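Local coordinates for NAD-dependent aldehyde dehydrogenase (Burkholderia multivorans, PDB 5UJU), which probably oxidises aldehydes to the corresponding carboxylic acids, using NAD+ as the hydride acceptor, at residues E80-V86 against M142-A148; C213-P217 against Y346-M350; I398-D404 against A434-T438; R409-A413 against W456-I460. All coordinates share one frame; numbering follows the deposited sequence.

Contact 1 of 4, residues E80-V86 against M142-A148; sequences ERSPYGV and MHTTGQA
S82, P83 and Y84 press the type I beta turn S82-G85 against the C-terminal end of helix 134-145, where H143 and G146 receive it. A hydrogen bond joins S82 OG to H143 ND1 at 2.9 Å, with the hydroxyl lying at the edge of the imidazole and in its plane. The same OG accepts from the backbone N of Y84, an ST turn, so a short polar side chain both shapes the loop and helps to fix the rotation of the imidazole.

The aromatic contacts follow. Y84 turns its edge to the face of H143 in an offset edge-to-face pair, centroids 5.7 Å apart and planes at 74°. M142, fully extended from chi1 176° outward, is long enough to carry CE over the face of the Y84 ring, 4.0 Å from its centroid, a CH-pi and Met-aromatic contact. H143 also meets the ring of F58.

The rest is close van der Waals packing. P83 lays CG 3.5 Å from G146 N, and a glycine suits that site: it ends the helix with positive phi, and a CB there would crowd the proline. V86 CG2 reaches H143 CE1 at 3.7 Å. The buried carboxylate of E80 is bound by Y92 OH and the backbone N of I244 and L245, while its OE2 brushes T144 CG2 at 3.4 Å.

Contact 2 of 4, residues C213-P217 against Y346-M350; sequences CCTFP and YSGQM. With NA (sodium ion), chain C.
T215 and F216, in the loop between strand 191-211 and helix 217-230, pack on Y346 and on Q349 and M350 of the G-Q-M sequence that follows it, which in aldehyde dehydrogenases runs directly into the position of the nucleophilic cysteine. The loop 213-217 likewise leads toward the part of the family sequence that usually supplies the oxyanion-hole asparagine, so the contact probably borders the catalytic centre.

Each side is braced from within. C213 SG accepts from the backbone N of both T215 and F216, the latter at 3.3 Å and nearly straight (178°); a sulfur is large enough to serve the two. Y346 O is gripped from opposite faces of its plane by Q349 N and Q349 NE2, while Q349 OE1 takes a hydrogen bond from Q402 N.

Across the contact, chi1 of 47° points T215 OG1 at water 1, which donates to Q349 O, and sends CG2 to within 3.8 Å of Y346 OH, whose hydrogen bond goes to T145 O. F216 offers its edge to Q349 O, with CE1 3.8 Å from that oxygen. Its CZ meets M350 CG at 3.9 Å, the flexible thioether chain bending to fit the ring. The F216 and Y346 planes stand 81° apart, and F216 CE1 comes 4.0 Å from Y346 CE2.

Y346, S347 and G348 all have positive phi, a left-handed run suited to glycine at its end, where a CB would crowd the metal: G348 O binds the sodium ion at 2.7 Å.

Contact 3 of 4, residues I398-D404 against A434-T438; sequences IGAIQND and ARVRT
R435 is the polar anchor, meeting I401 through its backbone and both I401 and D404 through its guanidinium. I401 N donates to R435 O at 2.8 Å, a nearly straight bond of 168°. In return R435 NH1 donates to I401 O, also at 2.8 Å, with that oxygen at the edge of the guanidinium and in its plane. The salt bridge runs from R435 NE to D404 OD1 at 2.9 Å, with a weaker bond from NH2 to the same oxygen. OD1 is met from above the carboxylate plane, and the two flat groups stand 87° apart.

R435 reaches this place because CG is anti to its backbone N (chi1 -175°) and the chain bends only at chi3. D404 N then sits over the centre of one guanidinium face, with N403 CA nearer the rim. N403 is the N-cap of helix 404-414, its OD1 making weak bonds to G405 N and V406 N. Water 6 links G399 O with R437 N.

Outward lies hydrocarbon. The branched chain of I401 fills the angle between two arginines: CB rests 3.7 Å from R435 CD, and CG1 3.8 Å from R437 CG. I398 CD1 meets V436 CG1 at 3.5 Å.

The chemistry implies two grades of hold. The bonds to the buried backbone of I401 are probably the firmer, whereas D404 is exposed, so water may screen its charge; an acid at the start of helix 404-414 would probably also be favoured by the helix dipole.

Contact 4 of 4, residues R409-A413 against W456-I460; sequences RIDAA and WFGPI. With NA (sodium ion), chain C.
Two extended torsions (chi1 -175°, then chi2) carry R409 out from helix 404-414 toward F457, and a turn at chi3 (-57°) swings the guanidinium alongside the F-G-P motif of the aldehyde dehydrogenase family. In relatives this motif follows a glutamate that contacts the ribose of NAD. R409 NH1 donates to F457 O at 2.8 Å, through a bent bond of 139° in which each group is tilted from the other's plane. One guanidinium face looks onto F457 CB, 3.6 Å from NH1.

The aliphatic part of the arginine works as well as its head. R409 CG lies 3.6 Å from W456 CE3 and also touches I460 CD1, so a long side chain can pack along its stem and bond at its end. The indole's six-membered ring reaches further along the helix, where small alanines let it approach: W456 CZ3 is 3.8 Å from A413 CB. W456 NE1 donates to K451 O, and the indole meets F462 edge-to-face. A413 CB also packs on I460 CG2, at the start of strand 460-466, while I410 CD1 rests 3.8 Å from P459 CG.

The loop itself is tightly folded. P459 is the centre of an inverse gamma turn closed by I460 N to G458 O. Glycine suits position 458, where a CB would clash with the proline and with the preceding carbonyl. Both polar backbone atoms of G458 are used at the metal site: N donates to water 2 at 2.8 Å, and O binds the sodium ion at 2.7 Å.

The sodium ion ties contact 2 to contact 4, taking G348 O from one and G458 O from the other, with waters 2 to 5 completing its six ligands. F457 CZ also packs on T215 CG2 at 3.6 Å. Contacts 2 and 3 each touch all the others: A400 N of contact 3 binds G146 O of contact 1 at 2.7 Å, Q402 N binds Q349 OE1 of contact 2 at 2.8 Å, and I401 CD1 touches P459 CD of contact 4. Contacts 1 and 4 do not touch, their nearest atoms being about 8 Å apart. The loops of contact 2, probably nearest the catalytic centre, thus meet all three of the other contacts.

Contact 1 of 4, residues E80-V86 against M142-A148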
loop_
_atom_site.group_PDB
_atom_site.type_symbol
_atom_site.label_atom_id
_atom_site.label_comp_id
_atom_site.label_asym_id
_atom_site.label_seq_id
_atom_site.Cartn_x
_atom_site.Cartn_y
_atom_site.Cartn_z
ATOM N N GLU A 80 -26.790 -14.852 18.058
ATOM C CA GLU A 80 -25.611 -15.479 18.648
ATOM C C GLU A 80 -26.000 -16.610 19.596
ATOM O O GLU A 80 -26.986 -16.516 20.333
ATOM C CB GLU A 80 -24.777 -14.461 19.421
ATOM C CG GLU A 80 -24.147 -13.357 18.601
ATOM C CD GLU A 80 -23.773 -12.172 19.493
ATOM O OE1 GLU A 80 -24.689 -11.570 20.094
ATOM O OE2 GLU A 80 -22.573 -11.860 19.619
ATOM N N ARG A 81 -25.193 -17.677 19.589
ATOM C CA ARG A 81 -25.339 -18.814 20.490
ATOM C C ARG A 81 -24.001 -19.090 21.159
ATOM O O ARG A 81 -22.957 -19.039 20.510
ATOM C CB ARG A 81 -25.806 -20.066 19.736
ATOM C CG ARG A 81 -27.013 -19.828 18.845
ATOM C CD ARG A 81 -28.309 -19.828 19.649
ATOM N NE ARG A 81 -29.472 -19.509 18.819
ATOM C CZ ARG A 81 -30.151 -18.363 18.884
ATOM N NH1 ARG A 81 -29.804 -17.420 19.755
ATOM N NH2 ARG A 81 -31.188 -18.159 18.083
ATOM N N SER A 82 -24.035 -19.393 22.444
ATOM C CA SER A 82 -22.807 -19.673 23.176
ATOM C C SER A 82 -22.340 -21.104 22.909
ATOM O O SER A 82 -23.117 -22.046 23.097
ATOM C CB SER A 82 -23.038 -19.499 24.664
ATOM O OG SER A 82 -21.941 -20.013 25.395
ATOM N N PRO A 83 -21.086 -21.313 22.494
ATOM C CA PRO A 83 -20.586 -22.696 22.386
ATOM C C PRO A 83 -20.615 -23.441 23.706
ATOM O O PRO A 83 -20.546 -24.676 23.705
ATOM C CB PRO A 83 -19.153 -22.516 21.858
ATOM C CG PRO A 83 -19.210 -21.220 21.087
ATOM C CD PRO A 83 -20.133 -20.343 21.921
ATOM N N TYR A 84 -20.746 -22.736 24.829
ATOM C CA TYR A 84 -20.859 -23.374 26.129
ATOM C C TYR A 84 -22.297 -23.697 26.514
ATOM O O TYR A 84 -22.527 -24.277 27.583
ATOM C CB TYR A 84 -20.182 -22.505 27.191
ATOM C CG TYR A 84 -18.675 -22.521 27.037
ATOM C CD1 TYR A 84 -17.932 -23.600 27.502
ATOM C CD2 TYR A 84 -17.997 -21.492 26.381
ATOM C CE1 TYR A 84 -16.556 -23.642 27.356
ATOM C CE2 TYR A 84 -16.597 -21.526 26.232
ATOM C CZ TYR A 84 -15.894 -22.616 26.718
ATOM O OH TYR A 84 -14.522 -22.694 26.591
ATOM N N GLY A 85 -23.263 -23.382 25.657
ATOM C CA GLY A 85 -24.635 -23.770 25.906
ATOM C C GLY A 85 -25.417 -22.823 26.787
ATOM O O GLY A 85 -26.570 -23.123 27.115
ATOM N N VAL A 86 -24.832 -21.693 27.178
ATOM C CA VAL A 86 -25.528 -20.680 27.963
ATOM C C VAL A 86 -26.465 -19.901 27.048
ATOM O O VAL A 86 -26.098 -19.541 25.921
ATOM C CB VAL A 86 -24.505 -19.752 28.645
ATOM C CG1 VAL A 86 -25.193 -18.539 29.270
ATOM C CG2 VAL A 86 -23.722 -20.517 29.691
ATOM N N MET A 142 -15.676 -15.434 25.259
ATOM C CA MET A 142 -15.860 -16.818 25.679
ATOM C C MET A 142 -17.192 -17.368 25.186
ATOM O O MET A 142 -17.247 -18.455 24.605
ATOM C CB MET A 142 -15.768 -16.909 27.205
ATOM C CG MET A 142 -16.037 -18.294 27.787
ATOM S SD MET A 142 -15.878 -18.342 29.583
ATOM C CE MET A 142 -16.474 -20.003 29.901
ATOM N N HIS A 143 -18.275 -16.611 25.371
ATOM C CA HIS A 143 -19.595 -17.121 25.036
ATOM C C HIS A 143 -20.037 -16.764 23.628
ATOM O O HIS A 143 -21.218 -16.916 23.305
ATOM C CB HIS A 143 -20.617 -16.668 26.080
ATOM C CG HIS A 143 -20.418 -17.343 27.399
ATOM N ND1 HIS A 143 -20.702 -18.678 27.593
ATOM C CD2 HIS A 143 -19.892 -16.896 28.565
ATOM C CE1 HIS A 143 -20.404 -19.012 28.836
ATOM N NE2 HIS A 143 -19.907 -17.950 29.445
ATOM N N THR A 144 -19.120 -16.339 22.771
ATOM C CA THR A 144 -19.420 -16.361 21.346
ATOM C C THR A 144 -18.465 -17.243 20.567
ATOM O O THR A 144 -18.906 -17.998 19.700
ATOM C CB THR A 144 -19.403 -14.942 20.730
ATOM O OG1 THR A 144 -18.174 -14.278 21.046
ATOM C CG2 THR A 144 -20.561 -14.134 21.255
ATOM N N THR A 145 -17.168 -17.177 20.869
ATOM C CA THR A 145 -16.160 -17.925 20.125
ATOM C C THR A 145 -15.902 -19.312 20.690
ATOM O O THR A 145 -15.380 -20.167 19.968
ATOM C CB THR A 145 -14.831 -17.165 20.110
ATOM O OG1 THR A 145 -14.245 -17.205 21.422
ATOM C CG2 THR A 145 -15.058 -15.716 19.699
ATOM N N GLY A 146 -16.219 -19.545 21.958
ATOM C CA GLY A 146 -15.921 -20.805 22.604
ATOM C C GLY A 146 -14.548 -20.892 23.229
ATOM O O GLY A 146 -14.187 -21.961 23.754
ATOM N N GLN A 147 -13.761 -19.816 23.180
ATOM C CA GLN A 147 -12.462 -19.823 23.835
ATOM C C GLN A 147 -12.624 -19.990 25.341
ATOM O O GLN A 147 -13.519 -19.400 25.956
ATOM C CB GLN A 147 -11.695 -18.531 23.526
ATOM C CG GLN A 147 -11.067 -18.537 22.147
ATOM C CD GLN A 147 -10.519 -17.195 21.714
ATOM O OE1 GLN A 147 -10.369 -16.273 22.512
ATOM N NE2 GLN A 147 -10.187 -17.089 20.439
ATOM N N ALA A 148 -11.764 -20.822 25.928
ATOM C CA ALA A 148 -11.695 -20.929 27.378
ATOM C C ALA A 148 -11.330 -19.574 27.978
ATOM O O ALA A 148 -10.726 -18.719 27.325
ATOM C CB ALA A 148 -10.669 -21.988 27.803
#

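Contact 2 of 4, residues C213-P217 against Y346-M350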
loop_
_atom_site.group_PDB
_atom_site.type_symbol
_atom_site.label_atom_id
_atom_site.label_comp_id
_atom_site.label_asym_id
_atom_site.label_seq_id
_atom_site.Cartn_x
_atom_site.Cartn_y
_atom_site.Cartn_z
ATOM N N CYS A 213 -14.594 -11.563 12.273
ATOM C CA CYS A 213 -14.262 -12.984 12.290
ATOM C C CYS A 213 -14.962 -13.680 13.463
ATOM O O CYS A 213 -15.200 -13.071 14.513
ATOM C CB CYS A 213 -12.736 -13.143 12.385
ATOM S SG CYS A 213 -12.117 -14.658 13.129
ATOM N N CYS A 214 -15.302 -14.963 13.291
ATOM C CA CYS A 214 -16.082 -15.641 14.329
ATOM C C CYS A 214 -15.226 -16.213 15.458
ATOM O O CYS A 214 -15.773 -16.510 16.527
ATOM C CB CYS A 214 -16.955 -16.752 13.732
ATOM S SG CYS A 214 -16.076 -18.224 13.170
ATOM N N THR A 215 -13.911 -16.369 15.261
ATOM C CA THR A 215 -13.036 -16.959 16.274
ATOM C C THR A 215 -12.228 -15.926 17.050
ATOM O O THR A 215 -12.043 -16.078 18.261
ATOM C CB THR A 215 -12.047 -17.935 15.627
ATOM O OG1 THR A 215 -11.477 -17.307 14.476
ATOM C CG2 THR A 215 -12.747 -19.230 15.211
ATOM N N PHE A 216 -11.698 -14.905 16.385
ATOM C CA PHE A 216 -10.904 -13.866 17.045
ATOM C C PHE A 216 -11.460 -12.501 16.673
ATOM O O PHE A 216 -10.799 -11.702 15.990
ATOM C CB PHE A 216 -9.423 -13.984 16.678
ATOM C CG PHE A 216 -8.740 -15.179 17.300
ATOM C CD1 PHE A 216 -8.830 -16.432 16.716
ATOM C CD2 PHE A 216 -8.022 -15.047 18.483
ATOM C CE1 PHE A 216 -8.213 -17.532 17.296
ATOM C CE2 PHE A 216 -7.395 -16.151 19.071
ATOM C CZ PHE A 216 -7.500 -17.391 18.475
ATOM N N PRO A 217 -12.664 -12.178 17.164
ATOM C CA PRO A 217 -13.322 -10.933 16.723
ATOM C C PRO A 217 -12.525 -9.680 17.045
ATOM O O PRO A 217 -12.393 -8.795 16.183
ATOM C CB PRO A 217 -14.673 -10.974 17.459
ATOM C CG PRO A 217 -14.436 -11.850 18.663
ATOM C CD PRO A 217 -13.440 -12.895 18.192
ATOM N N TYR A 346 -7.422 -24.384 22.112
ATOM C CA TYR A 346 -8.670 -23.923 21.501
ATOM C C TYR A 346 -9.131 -24.888 20.399
ATOM O O TYR A 346 -9.750 -24.486 19.412
ATOM C CB TYR A 346 -8.503 -22.479 20.987
ATOM C CG TYR A 346 -9.761 -21.783 20.465
ATOM C CD1 TYR A 346 -11.029 -22.096 20.950
ATOM C CD2 TYR A 346 -9.660 -20.815 19.473
ATOM C CE1 TYR A 346 -12.171 -21.448 20.449
ATOM C CE2 TYR A 346 -10.769 -20.180 18.974
ATOM C CZ TYR A 346 -12.017 -20.495 19.459
ATOM O OH TYR A 346 -13.097 -19.837 18.933
ATOM N N SER A 347 -8.819 -26.181 20.558
ATOM C CA SER A 347 -9.291 -27.225 19.643
ATOM C C SER A 347 -8.902 -26.928 18.198
ATOM O O SER A 347 -9.678 -27.159 17.266
ATOM C CB SER A 347 -10.802 -27.446 19.757
ATOM O OG SER A 347 -11.179 -27.846 21.066
ATOM N N GLY A 348 -7.676 -26.444 18.011
ATOM C CA GLY A 348 -7.150 -26.182 16.680
ATOM C C GLY A 348 -7.862 -25.096 15.911
ATOM O O GLY A 348 -7.679 -24.992 14.693
ATOM N N GLN A 349 -8.659 -24.263 16.592
ATOM C CA GLN A 349 -9.427 -23.204 15.957
ATOM C C GLN A 349 -8.668 -21.878 15.903
ATOM O O GLN A 349 -9.288 -20.814 15.761
ATOM C CB GLN A 349 -10.776 -23.028 16.674
ATOM C CG GLN A 349 -11.680 -24.275 16.588
ATOM C CD GLN A 349 -12.886 -24.230 17.523
ATOM O OE1 GLN A 349 -14.030 -24.232 17.067
ATOM N NE2 GLN A 349 -12.634 -24.220 18.839
ATOM N N MET A 350 -7.348 -21.918 15.990
ATOM C CA MET A 350 -6.525 -20.736 15.806
ATOM C C MET A 350 -6.015 -20.719 14.375
ATOM O O MET A 350 -5.702 -21.771 13.808
ATOM C CB MET A 350 -5.358 -20.724 16.788
ATOM C CG MET A 350 -5.813 -20.907 18.192
ATOM S SD MET A 350 -4.440 -20.912 19.329
ATOM C CE MET A 350 -3.972 -19.173 19.283
HETATM NA NA NA C . -6.564 -26.709 12.893
HETATM O O HOH W 1 -9.051 -18.584 13.655
HETATM O O HOH W 2 -8.482 -25.187 12.066
HETATM O O HOH W 3 -6.628 -28.152 10.850
HETATM O O HOH W 4 -4.572 -25.451 11.788
HETATM O O HOH W 5 -4.903 -28.675 13.835
#

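Contact 3 of 4, residues I398-D404 against A434-T438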
loop_
_atom_site.group_PDB
_atom_site.type_symbol
_atom_site.label_atom_id
_atom_site.label_comp_id
_atom_site.label_asym_id
_atom_site.label_seq_id
_atom_site.Cartn_x
_atom_site.Cartn_y
_atom_site.Cartn_z
ATOM N N ILE A 398 -8.664 -26.801 25.790
ATOM C CA ILE A 398 -9.259 -26.975 24.469
ATOM C C ILE A 398 -10.461 -26.064 24.230
ATOM O O ILE A 398 -10.816 -25.828 23.067
ATOM C CB ILE A 398 -9.630 -28.448 24.223
ATOM C CG1 ILE A 398 -10.769 -28.891 25.137
ATOM C CG2 ILE A 398 -8.385 -29.343 24.452
ATOM C CD1 ILE A 398 -11.107 -30.378 25.010
ATOM N N GLY A 399 -11.074 -25.529 25.282
ATOM C CA GLY A 399 -12.209 -24.648 25.051
ATOM C C GLY A 399 -13.349 -25.409 24.402
ATOM O O GLY A 399 -13.467 -26.636 24.521
ATOM N N ALA A 400 -14.174 -24.683 23.658
ATOM C CA ALA A 400 -15.364 -25.256 23.056
ATOM C C ALA A 400 -15.312 -25.089 21.546
ATOM O O ALA A 400 -14.644 -24.198 21.020
ATOM C CB ALA A 400 -16.647 -24.608 23.617
ATOM N N ILE A 401 -16.036 -25.959 20.856
ATOM C CA ILE A 401 -16.109 -25.934 19.398
ATOM C C ILE A 401 -17.089 -24.846 18.962
ATOM O O ILE A 401 -18.221 -24.779 19.457
ATOM C CB ILE A 401 -16.531 -27.315 18.871
ATOM C CG1 ILE A 401 -15.514 -28.392 19.279
ATOM C CG2 ILE A 401 -16.726 -27.282 17.392
ATOM C CD1 ILE A 401 -14.164 -28.234 18.622
ATOM N N GLN A 402 -16.672 -24.004 18.008
ATOM C CA GLN A 402 -17.405 -22.757 17.775
ATOM C C GLN A 402 -18.794 -23.002 17.180
ATOM O O GLN A 402 -19.743 -22.275 17.494
ATOM C CB GLN A 402 -16.589 -21.826 16.870
ATOM C CG GLN A 402 -16.964 -20.329 16.985
ATOM C CD GLN A 402 -18.183 -19.932 16.158
ATOM O OE1 GLN A 402 -18.440 -20.496 15.095
ATOM N NE2 GLN A 402 -18.942 -18.954 16.652
ATOM N N ASN A 403 -18.936 -24.003 16.314
ATOM C CA ASN A 403 -20.199 -24.222 15.619
ATOM C C ASN A 403 -20.295 -25.682 15.203
ATOM O O ASN A 403 -19.307 -26.423 15.220
ATOM C CB ASN A 403 -20.335 -23.292 14.412
ATOM C CG ASN A 403 -19.195 -23.446 13.446
ATOM O OD1 ASN A 403 -19.135 -24.407 12.671
ATOM N ND2 ASN A 403 -18.260 -22.501 13.498
ATOM N N ASP A 404 -21.511 -26.092 14.831
ATOM C CA ASP A 404 -21.736 -27.487 14.478
ATOM C C ASP A 404 -21.098 -27.875 13.150
ATOM O O ASP A 404 -20.980 -29.076 12.874
ATOM C CB ASP A 404 -23.236 -27.769 14.418
ATOM C CG ASP A 404 -23.926 -27.534 15.741
ATOM O OD1 ASP A 404 -23.421 -28.039 16.770
ATOM O OD2 ASP A 404 -24.973 -26.846 15.750
ATOM N N ALA A 434 -22.276 -27.557 26.840
ATOM C CA ALA A 434 -21.155 -27.098 26.036
ATOM C C ALA A 434 -20.822 -28.117 24.946
ATOM O O ALA A 434 -21.044 -29.322 25.103
ATOM C CB ALA A 434 -19.929 -26.864 26.911
ATOM N N ARG A 435 -20.308 -27.607 23.822
ATOM C CA ARG A 435 -19.897 -28.394 22.658
ATOM C C ARG A 435 -18.377 -28.550 22.725
ATOM O O ARG A 435 -17.634 -27.624 22.389
ATOM C CB ARG A 435 -20.340 -27.705 21.366
ATOM C CG ARG A 435 -20.075 -28.490 20.081
ATOM C CD ARG A 435 -20.189 -27.574 18.859
ATOM N NE ARG A 435 -21.541 -27.065 18.696
ATOM C CZ ARG A 435 -21.885 -25.783 18.799
ATOM N NH1 ARG A 435 -20.977 -24.856 19.061
ATOM N NH2 ARG A 435 -23.153 -25.433 18.645
ATOM N N VAL A 436 -17.910 -29.711 23.186
ATOM C CA VAL A 436 -16.486 -29.936 23.424
ATOM C C VAL A 436 -16.085 -31.210 22.688
ATOM O O VAL A 436 -16.726 -32.252 22.867
ATOM C CB VAL A 436 -16.167 -30.061 24.928
ATOM C CG1 VAL A 436 -14.649 -30.208 25.169
ATOM C CG2 VAL A 436 -16.723 -28.895 25.727
ATOM N N ARG A 437 -15.005 -31.134 21.899
ATOM C CA ARG A 437 -14.487 -32.259 21.127
ATOM C C ARG A 437 -12.965 -32.278 21.187
ATOM O O ARG A 437 -12.325 -31.235 21.036
ATOM C CB ARG A 437 -14.894 -32.163 19.647
ATOM C CG ARG A 437 -16.363 -32.062 19.363
ATOM C CD ARG A 437 -17.063 -33.349 19.720
ATOM N NE ARG A 437 -18.396 -33.440 19.122
ATOM C CZ ARG A 437 -19.510 -33.053 19.728
ATOM N NH1 ARG A 437 -19.451 -32.535 20.949
ATOM N NH2 ARG A 437 -20.681 -33.182 19.114
ATOM N N THR A 438 -12.386 -33.472 21.366
ATOM C CA THR A 438 -10.933 -33.627 21.442
ATOM C C THR A 438 -10.336 -33.726 20.040
ATOM O O THR A 438 -11.057 -33.984 19.074
ATOM C CB THR A 438 -10.567 -34.867 22.268
ATOM O OG1 THR A 438 -11.091 -36.056 21.656
ATOM C CG2 THR A 438 -11.128 -34.735 23.676
HETATM O O HOH W 6 -13.629 -28.591 22.373
#

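Contact 4 of 4, residues R409-A413 against W456-I460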
loop_
_atom_site.group_PDB
_atom_site.type_symbol
_atom_site.label_atom_id
_atom_site.label_comp_id
_atom_site.label_asym_id
_atom_site.label_seq_id
_atom_site.Cartn_x
_atom_site.Cartn_y
_atom_site.Cartn_z
ATOM N N ARG A 409 -17.057 -31.575 10.077
ATOM C CA ARG A 409 -15.790 -31.746 9.382
ATOM C C ARG A 409 -14.889 -32.752 10.092
ATOM O O ARG A 409 -14.116 -33.455 9.431
ATOM C CB ARG A 409 -15.094 -30.397 9.238
ATOM C CG ARG A 409 -13.812 -30.441 8.417
ATOM C CD ARG A 409 -13.206 -29.049 8.241
ATOM N NE ARG A 409 -14.129 -28.102 7.617
ATOM C CZ ARG A 409 -14.820 -27.172 8.275
ATOM N NH1 ARG A 409 -14.690 -27.042 9.595
ATOM N NH2 ARG A 409 -15.637 -26.366 7.607
ATOM N N ILE A 410 -14.957 -32.817 11.424
ATOM C CA ILE A 410 -14.240 -33.854 12.167
ATOM C C ILE A 410 -14.664 -35.227 11.671
ATOM O O ILE A 410 -13.829 -36.109 11.443
ATOM C CB ILE A 410 -14.477 -33.704 13.683
ATOM C CG1 ILE A 410 -13.826 -32.428 14.216
ATOM C CG2 ILE A 410 -13.920 -34.895 14.449
ATOM C CD1 ILE A 410 -14.229 -32.079 15.648
ATOM N N ASP A 411 -15.972 -35.438 11.513
ATOM C CA ASP A 411 -16.428 -36.746 11.059
ATOM C C ASP A 411 -16.046 -36.995 9.605
ATOM O O ASP A 411 -15.724 -38.131 9.235
ATOM C CB ASP A 411 -17.934 -36.902 11.249
ATOM C CG ASP A 411 -18.390 -38.345 11.034
ATOM O OD1 ASP A 411 -17.980 -39.223 11.828
ATOM O OD2 ASP A 411 -19.138 -38.607 10.065
ATOM N N ALA A 412 -16.061 -35.955 8.765
ATOM C CA ALA A 412 -15.569 -36.129 7.401
ATOM C C ALA A 412 -14.097 -36.535 7.399
ATOM O O ALA A 412 -13.687 -37.420 6.637
ATOM C CB ALA A 412 -15.775 -34.851 6.592
ATOM N N ALA A 413 -13.290 -35.909 8.263
ATOM C CA ALA A 413 -11.862 -36.206 8.295
ATOM C C ALA A 413 -11.581 -37.635 8.757
ATOM O O ALA A 413 -10.559 -38.213 8.366
ATOM C CB ALA A 413 -11.137 -35.200 9.193
ATOM N N TRP A 456 -8.745 -27.815 6.871
ATOM C CA TRP A 456 -9.691 -28.561 7.693
ATOM C C TRP A 456 -9.843 -27.762 8.978
ATOM O O TRP A 456 -9.066 -27.937 9.923
ATOM C CB TRP A 456 -9.175 -29.966 7.973
ATOM C CG TRP A 456 -9.032 -30.798 6.747
ATOM C CD1 TRP A 456 -7.993 -30.780 5.859
ATOM C CD2 TRP A 456 -9.959 -31.772 6.263
ATOM N NE1 TRP A 456 -8.210 -31.696 4.856
ATOM C CE2 TRP A 456 -9.414 -32.314 5.077
ATOM C CE3 TRP A 456 -11.193 -32.244 6.717
ATOM C CZ2 TRP A 456 -10.065 -33.304 4.340
ATOM C CZ3 TRP A 456 -11.840 -33.225 5.986
ATOM C CH2 TRP A 456 -11.278 -33.743 4.809
ATOM N N PHE A 457 -10.862 -26.923 9.045
ATOM C CA PHE A 457 -10.973 -26.038 10.194
ATOM C C PHE A 457 -11.474 -26.824 11.394
ATOM O O PHE A 457 -12.488 -27.524 11.316
ATOM C CB PHE A 457 -11.888 -24.853 9.905
ATOM C CG PHE A 457 -12.052 -23.942 11.080
ATOM C CD1 PHE A 457 -11.012 -23.103 11.467
ATOM C CD2 PHE A 457 -13.231 -23.929 11.810
ATOM C CE1 PHE A 457 -11.153 -22.248 12.565
ATOM C CE2 PHE A 457 -13.377 -23.083 12.909
ATOM C CZ PHE A 457 -12.332 -22.247 13.284
ATOM N N GLY A 458 -10.748 -26.723 12.497
ATOM C CA GLY A 458 -11.076 -27.478 13.676
ATOM C C GLY A 458 -9.890 -28.295 14.132
ATOM O O GLY A 458 -8.779 -28.164 13.609
ATOM N N PRO A 459 -10.101 -29.147 15.127
ATOM C CA PRO A 459 -8.982 -29.890 15.748
ATOM C C PRO A 459 -8.617 -31.136 14.951
ATOM O O PRO A 459 -8.804 -32.266 15.391
ATOM C CB PRO A 459 -9.544 -30.225 17.133
ATOM C CG PRO A 459 -11.017 -30.415 16.874
ATOM C CD PRO A 459 -11.387 -29.423 15.789
ATOM N N ILE A 460 -8.078 -30.924 13.754
ATOM C CA ILE A 460 -7.803 -31.995 12.797
ATOM C C ILE A 460 -6.355 -31.874 12.347
ATOM O O ILE A 460 -5.909 -30.778 11.995
ATOM C CB ILE A 460 -8.747 -31.900 11.585
ATOM C CG1 ILE A 460 -10.209 -31.997 12.048
ATOM C CG2 ILE A 460 -8.359 -32.920 10.493
ATOM C CD1 ILE A 460 -11.232 -31.437 11.041
HETATM NA NA NA C . -6.564 -26.709 12.893
HETATM O O HOH W 3 -6.628 -28.152 10.850
HETATM O O HOH W 2 -8.482 -25.187 12.066
HETATM O O HOH W 5 -4.903 -28.675 13.835
HETATM O O HOH W 4 -4.572 -25.451 11.788
#